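Local coordinates for protein dihydrodipicolinate synthase (Bacillus clausii KSM-K16, PDB 3E96) that belongs to the DapA family of lyases and probably has 4-hydroxy-tetrahydrodipicolinate synthase activity, at residues 215-229 / 238-250. Numbering follows the deposited sequence.
Sequences LVNLLPQKAVEMLEA and VWRIWEDIVPFED
Ile-241 is a knob set into a hole on helix 220-231, among Lys-222, Glu-225, Met-226 and Ala-229. Its branches part at CB. CG2 lies 3.9 Å from Lys-222 O and also meets Met-226 CB. CG1 stands beside the backbone N (chi1 -56°) and carries CD1 into the hole, where CD1 packs tightly on the backbone, 3.3 Å from Glu-225 O. CD1 also touches the CB atoms of Glu-225 and Ala-229.

At one end of the contact the CB of Ala-229 rests against Val-238 CG2 at 3.6 Å. Met-226 is bent at chi3 (-84°), and its CE lies at the edge of the Trp-242 ring, 3.8 Å from Trp-242 CA. The indole NE1 of Trp-242 donates a hydrogen bond to Lys-198 O.

At the other end Leu-215 forks between two partners. Its CD2 meets Ile-245 CG2 at 3.7 Å, and its CD1 meets Phe-248 CE2 at 3.8 Å. Both methyls of Leu-218 approach Phe-248 CZ. Water 1 joins Leu-215 N to Glu-249 OE2, which also forms a salt bridge with Arg-252.

Lys-222 NZ makes a salt bridge to Asp-244 OD2 at 2.9 Å. Asp-244 OD2 accepts with its syn lone pair, on the side of its other oxygen. Trp-300 adds a cation-pi contact to Lys-222.

The axes of segments 220-229 and 238-250 run roughly antiparallel, at 150°, and approach to 9.2 Å. Helix 220-231 follows the eighth strand, 210-213, of the TIM barrel. Helix 235-252 packs on it and belongs to the C-terminal helical region that follows the barrel in the DHDPS family.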
# COMPACT_ATOMS: atom_id res chain seq x y z
N LEU B 215 4.45 -16.85 -13.65
CA LEU B 215 4.12 -17.90 -14.61
C LEU B 215 4.60 -19.28 -14.12
O LEU B 215 3.98 -20.30 -14.44
CB LEU B 215 4.75 -17.58 -15.97
CG LEU B 215 4.58 -18.58 -17.12
CD1 LEU B 215 3.11 -18.80 -17.40
CD2 LEU B 215 5.28 -18.06 -18.36
N VAL B 216 5.68 -19.31 -13.34
CA VAL B 216 6.20 -20.58 -12.84
C VAL B 216 5.20 -21.36 -12.00
O VAL B 216 5.36 -22.57 -11.81
CB VAL B 216 7.49 -20.39 -12.01
CG1 VAL B 216 8.61 -19.82 -12.89
CG2 VAL B 216 7.22 -19.47 -10.83
N ASN B 217 4.16 -20.69 -11.50
CA ASN B 217 3.15 -21.37 -10.70
C ASN B 217 2.38 -22.42 -11.50
O ASN B 217 1.86 -23.37 -10.92
CB ASN B 217 2.15 -20.37 -10.10
CG ASN B 217 2.73 -19.58 -8.95
OD1 ASN B 217 3.14 -18.43 -9.11
ND2 ASN B 217 2.79 -20.21 -7.78
N LEU B 218 2.30 -22.24 -12.81
CA LEU B 218 1.58 -23.19 -13.65
C LEU B 218 2.44 -23.81 -14.75
O LEU B 218 2.28 -24.99 -15.07
CB LEU B 218 0.34 -22.55 -14.28
CG LEU B 218 0.51 -21.27 -15.12
CD1 LEU B 218 -0.66 -21.14 -16.09
CD2 LEU B 218 0.59 -20.05 -14.19
N LEU B 219 3.34 -23.02 -15.33
CA LEU B 219 4.18 -23.49 -16.43
C LEU B 219 5.63 -23.05 -16.28
O LEU B 219 6.13 -22.25 -17.07
CB LEU B 219 3.62 -22.95 -17.75
CG LEU B 219 2.18 -23.36 -18.05
CD1 LEU B 219 1.57 -22.46 -19.11
CD2 LEU B 219 2.16 -24.82 -18.49
N PRO B 220 6.34 -23.58 -15.27
CA PRO B 220 7.74 -23.22 -15.04
C PRO B 220 8.68 -23.46 -16.22
O PRO B 220 9.68 -22.76 -16.36
CB PRO B 220 8.10 -24.04 -13.81
CG PRO B 220 7.22 -25.24 -13.92
CD PRO B 220 5.90 -24.64 -14.34
N GLN B 221 8.36 -24.44 -17.06
CA GLN B 221 9.22 -24.74 -18.21
C GLN B 221 9.27 -23.59 -19.21
O GLN B 221 10.29 -23.39 -19.87
CB GLN B 221 8.75 -26.03 -18.91
CG GLN B 221 7.48 -25.90 -19.74
CD GLN B 221 6.20 -25.94 -18.92
OE1 GLN B 221 5.10 -25.83 -19.48
NE2 GLN B 221 6.32 -26.09 -17.60
N LYS B 222 8.19 -22.83 -19.33
CA LYS B 222 8.17 -21.69 -20.26
C LYS B 222 9.11 -20.60 -19.77
O LYS B 222 9.80 -19.97 -20.57
CB LYS B 222 6.76 -21.12 -20.40
CG LYS B 222 5.81 -21.99 -21.21
CD LYS B 222 4.47 -21.30 -21.42
CE LYS B 222 3.54 -22.15 -22.28
NZ LYS B 222 4.09 -22.38 -23.65
N ALA B 223 9.14 -20.39 -18.46
CA ALA B 223 10.01 -19.38 -17.87
C ALA B 223 11.45 -19.82 -18.06
O ALA B 223 12.32 -19.02 -18.41
CB ALA B 223 9.70 -19.22 -16.38
N VAL B 224 11.71 -21.11 -17.84
CA VAL B 224 13.05 -21.65 -18.00
C VAL B 224 13.53 -21.50 -19.44
O VAL B 224 14.69 -21.19 -19.69
CB VAL B 224 13.10 -23.15 -17.60
CG1 VAL B 224 14.47 -23.73 -17.94
CG2 VAL B 224 12.85 -23.29 -16.10
N GLU B 225 12.63 -21.72 -20.40
CA GLU B 225 12.99 -21.59 -21.80
C GLU B 225 13.45 -20.17 -22.11
O GLU B 225 14.41 -19.97 -22.85
CB GLU B 225 11.81 -21.94 -22.71
CG GLU B 225 11.27 -23.35 -22.52
CD GLU B 225 10.13 -23.67 -23.47
OE1 GLU B 225 9.39 -24.64 -23.21
OE2 GLU B 225 9.98 -22.94 -24.48
N MET B 226 12.77 -19.18 -21.54
CA MET B 226 13.14 -17.79 -21.78
C MET B 226 14.50 -17.49 -21.18
O MET B 226 15.33 -16.84 -21.82
CB MET B 226 12.10 -16.81 -21.19
CG MET B 226 12.46 -15.33 -21.42
SD MET B 226 11.22 -14.09 -20.89
CE MET B 226 10.14 -14.08 -22.35
N LEU B 227 14.74 -17.95 -19.96
CA LEU B 227 16.02 -17.71 -19.30
C LEU B 227 17.17 -18.32 -20.09
O LEU B 227 18.20 -17.68 -20.30
CB LEU B 227 16.03 -18.31 -17.88
CG LEU B 227 17.35 -18.13 -17.12
CD1 LEU B 227 17.54 -16.65 -16.76
CD2 LEU B 227 17.33 -18.98 -15.85
N GLU B 228 16.99 -19.55 -20.55
CA GLU B 228 18.05 -20.21 -21.30
C GLU B 228 18.30 -19.52 -22.64
O GLU B 228 19.45 -19.34 -23.03
CB GLU B 228 17.70 -21.68 -21.51
CG GLU B 228 17.40 -22.39 -20.20
CD GLU B 228 17.35 -23.90 -20.33
OE1 GLU B 228 16.73 -24.39 -21.29
OE2 GLU B 228 17.92 -24.58 -19.45
N ALA B 229 17.24 -19.11 -23.32
CA ALA B 229 17.37 -18.43 -24.60
C ALA B 229 18.13 -17.12 -24.41
O ALA B 229 19.02 -16.78 -25.19
CB ALA B 229 15.99 -18.15 -25.21
N VAL B 238 14.31 -16.17 -28.09
CA VAL B 238 13.81 -15.22 -27.09
C VAL B 238 12.49 -14.61 -27.54
O VAL B 238 11.50 -14.63 -26.81
CB VAL B 238 14.83 -14.08 -26.85
CG1 VAL B 238 14.19 -12.96 -26.04
CG2 VAL B 238 16.04 -14.63 -26.11
N TRP B 239 12.47 -14.06 -28.75
CA TRP B 239 11.27 -13.42 -29.27
C TRP B 239 10.12 -14.39 -29.48
O TRP B 239 8.96 -14.03 -29.31
CB TRP B 239 11.60 -12.67 -30.56
CG TRP B 239 12.56 -11.55 -30.33
CD1 TRP B 239 13.79 -11.39 -30.89
CD2 TRP B 239 12.37 -10.44 -29.44
NE1 TRP B 239 14.39 -10.26 -30.40
CE2 TRP B 239 13.55 -9.65 -29.51
CE3 TRP B 239 11.33 -10.03 -28.59
CZ2 TRP B 239 13.71 -8.48 -28.76
CZ3 TRP B 239 11.50 -8.86 -27.85
CH2 TRP B 239 12.67 -8.10 -27.93
N ARG B 240 10.44 -15.62 -29.85
CA ARG B 240 9.41 -16.62 -30.06
C ARG B 240 8.72 -16.93 -28.73
O ARG B 240 7.50 -16.95 -28.64
CB ARG B 240 10.02 -17.90 -30.63
CG ARG B 240 9.01 -19.02 -30.90
CD ARG B 240 9.44 -20.29 -30.18
NE ARG B 240 10.81 -20.65 -30.50
CZ ARG B 240 11.58 -21.40 -29.72
NH1 ARG B 240 11.11 -21.86 -28.57
NH2 ARG B 240 12.83 -21.69 -30.09
N ILE B 241 9.53 -17.18 -27.70
CA ILE B 241 9.01 -17.48 -26.37
C ILE B 241 8.27 -16.26 -25.82
O ILE B 241 7.20 -16.38 -25.22
CB ILE B 241 10.15 -17.86 -25.40
CG1 ILE B 241 10.96 -19.03 -25.98
CG2 ILE B 241 9.59 -18.23 -24.04
CD1 ILE B 241 12.25 -19.32 -25.23
N TRP B 242 8.85 -15.08 -26.04
CA TRP B 242 8.24 -13.84 -25.59
C TRP B 242 6.83 -13.66 -26.17
O TRP B 242 5.87 -13.44 -25.43
CB TRP B 242 9.12 -12.65 -25.98
CG TRP B 242 8.56 -11.32 -25.59
CD1 TRP B 242 8.52 -10.78 -24.33
CD2 TRP B 242 7.96 -10.36 -26.46
NE1 TRP B 242 7.94 -9.53 -24.37
CE2 TRP B 242 7.58 -9.25 -25.67
CE3 TRP B 242 7.71 -10.32 -27.84
CZ2 TRP B 242 6.96 -8.12 -26.21
CZ3 TRP B 242 7.09 -9.20 -28.38
CH2 TRP B 242 6.72 -8.11 -27.56
N GLU B 243 6.71 -13.75 -27.49
CA GLU B 243 5.40 -13.58 -28.13
C GLU B 243 4.40 -14.60 -27.60
O GLU B 243 3.21 -14.32 -27.48
CB GLU B 243 5.51 -13.76 -29.65
CG GLU B 243 6.26 -12.65 -30.36
CD GLU B 243 6.06 -12.71 -31.86
OE1 GLU B 243 4.94 -12.41 -32.32
OE2 GLU B 243 7.02 -13.06 -32.57
N ASP B 244 4.91 -15.79 -27.27
CA ASP B 244 4.09 -16.88 -26.75
C ASP B 244 3.52 -16.57 -25.36
O ASP B 244 2.40 -16.95 -25.05
CB ASP B 244 4.94 -18.16 -26.69
CG ASP B 244 4.13 -19.39 -26.33
OD1 ASP B 244 3.19 -19.73 -27.07
OD2 ASP B 244 4.44 -20.02 -25.30
N ILE B 245 4.31 -15.89 -24.54
CA ILE B 245 3.90 -15.57 -23.16
C ILE B 245 3.20 -14.23 -22.94
O ILE B 245 2.40 -14.10 -22.01
CB ILE B 245 5.13 -15.66 -22.22
CG1 ILE B 245 5.73 -17.06 -22.27
CG2 ILE B 245 4.72 -15.32 -20.79
CD1 ILE B 245 7.07 -17.19 -21.56
N VAL B 246 3.49 -13.24 -23.78
CA VAL B 246 2.90 -11.91 -23.61
C VAL B 246 1.38 -11.83 -23.37
O VAL B 246 0.94 -11.12 -22.46
CB VAL B 246 3.26 -10.98 -24.79
CG1 VAL B 246 2.52 -9.65 -24.65
CG2 VAL B 246 4.76 -10.72 -24.80
N PRO B 247 0.58 -12.53 -24.18
CA PRO B 247 -0.87 -12.47 -23.98
C PRO B 247 -1.30 -12.82 -22.55
O PRO B 247 -2.23 -12.22 -22.00
CB PRO B 247 -1.41 -13.46 -25.01
CG PRO B 247 -0.40 -13.34 -26.12
CD PRO B 247 0.91 -13.34 -25.37
N PHE B 248 -0.62 -13.80 -21.95
CA PHE B 248 -0.93 -14.22 -20.60
C PHE B 248 -0.61 -13.10 -19.62
O PHE B 248 -1.39 -12.79 -18.71
CB PHE B 248 -0.12 -15.46 -20.23
CG PHE B 248 -0.45 -16.03 -18.87
CD1 PHE B 248 -1.68 -16.64 -18.64
CD2 PHE B 248 0.48 -15.96 -17.83
CE1 PHE B 248 -1.99 -17.17 -17.38
CE2 PHE B 248 0.18 -16.49 -16.58
CZ PHE B 248 -1.05 -17.10 -16.35
N GLU B 249 0.56 -12.48 -19.80
CA GLU B 249 0.97 -11.39 -18.93
C GLU B 249 0.05 -10.17 -19.08
O GLU B 249 -0.24 -9.48 -18.10
CB GLU B 249 2.43 -11.01 -19.20
CG GLU B 249 3.41 -12.09 -18.74
CD GLU B 249 3.35 -12.32 -17.24
OE1 GLU B 249 3.74 -11.41 -16.48
OE2 GLU B 249 2.92 -13.41 -16.81
N ASP B 250 -0.42 -9.92 -20.30
CA ASP B 250 -1.32 -8.79 -20.52
C ASP B 250 -2.67 -9.04 -19.86
O ASP B 250 -3.29 -8.12 -19.34
CB ASP B 250 -1.51 -8.51 -22.01
CG ASP B 250 -0.29 -7.88 -22.64
OD1 ASP B 250 0.49 -7.22 -21.91
OD2 ASP B 250 -0.11 -8.02 -23.87
O HOH W 1 5.15 -14.39 -14.91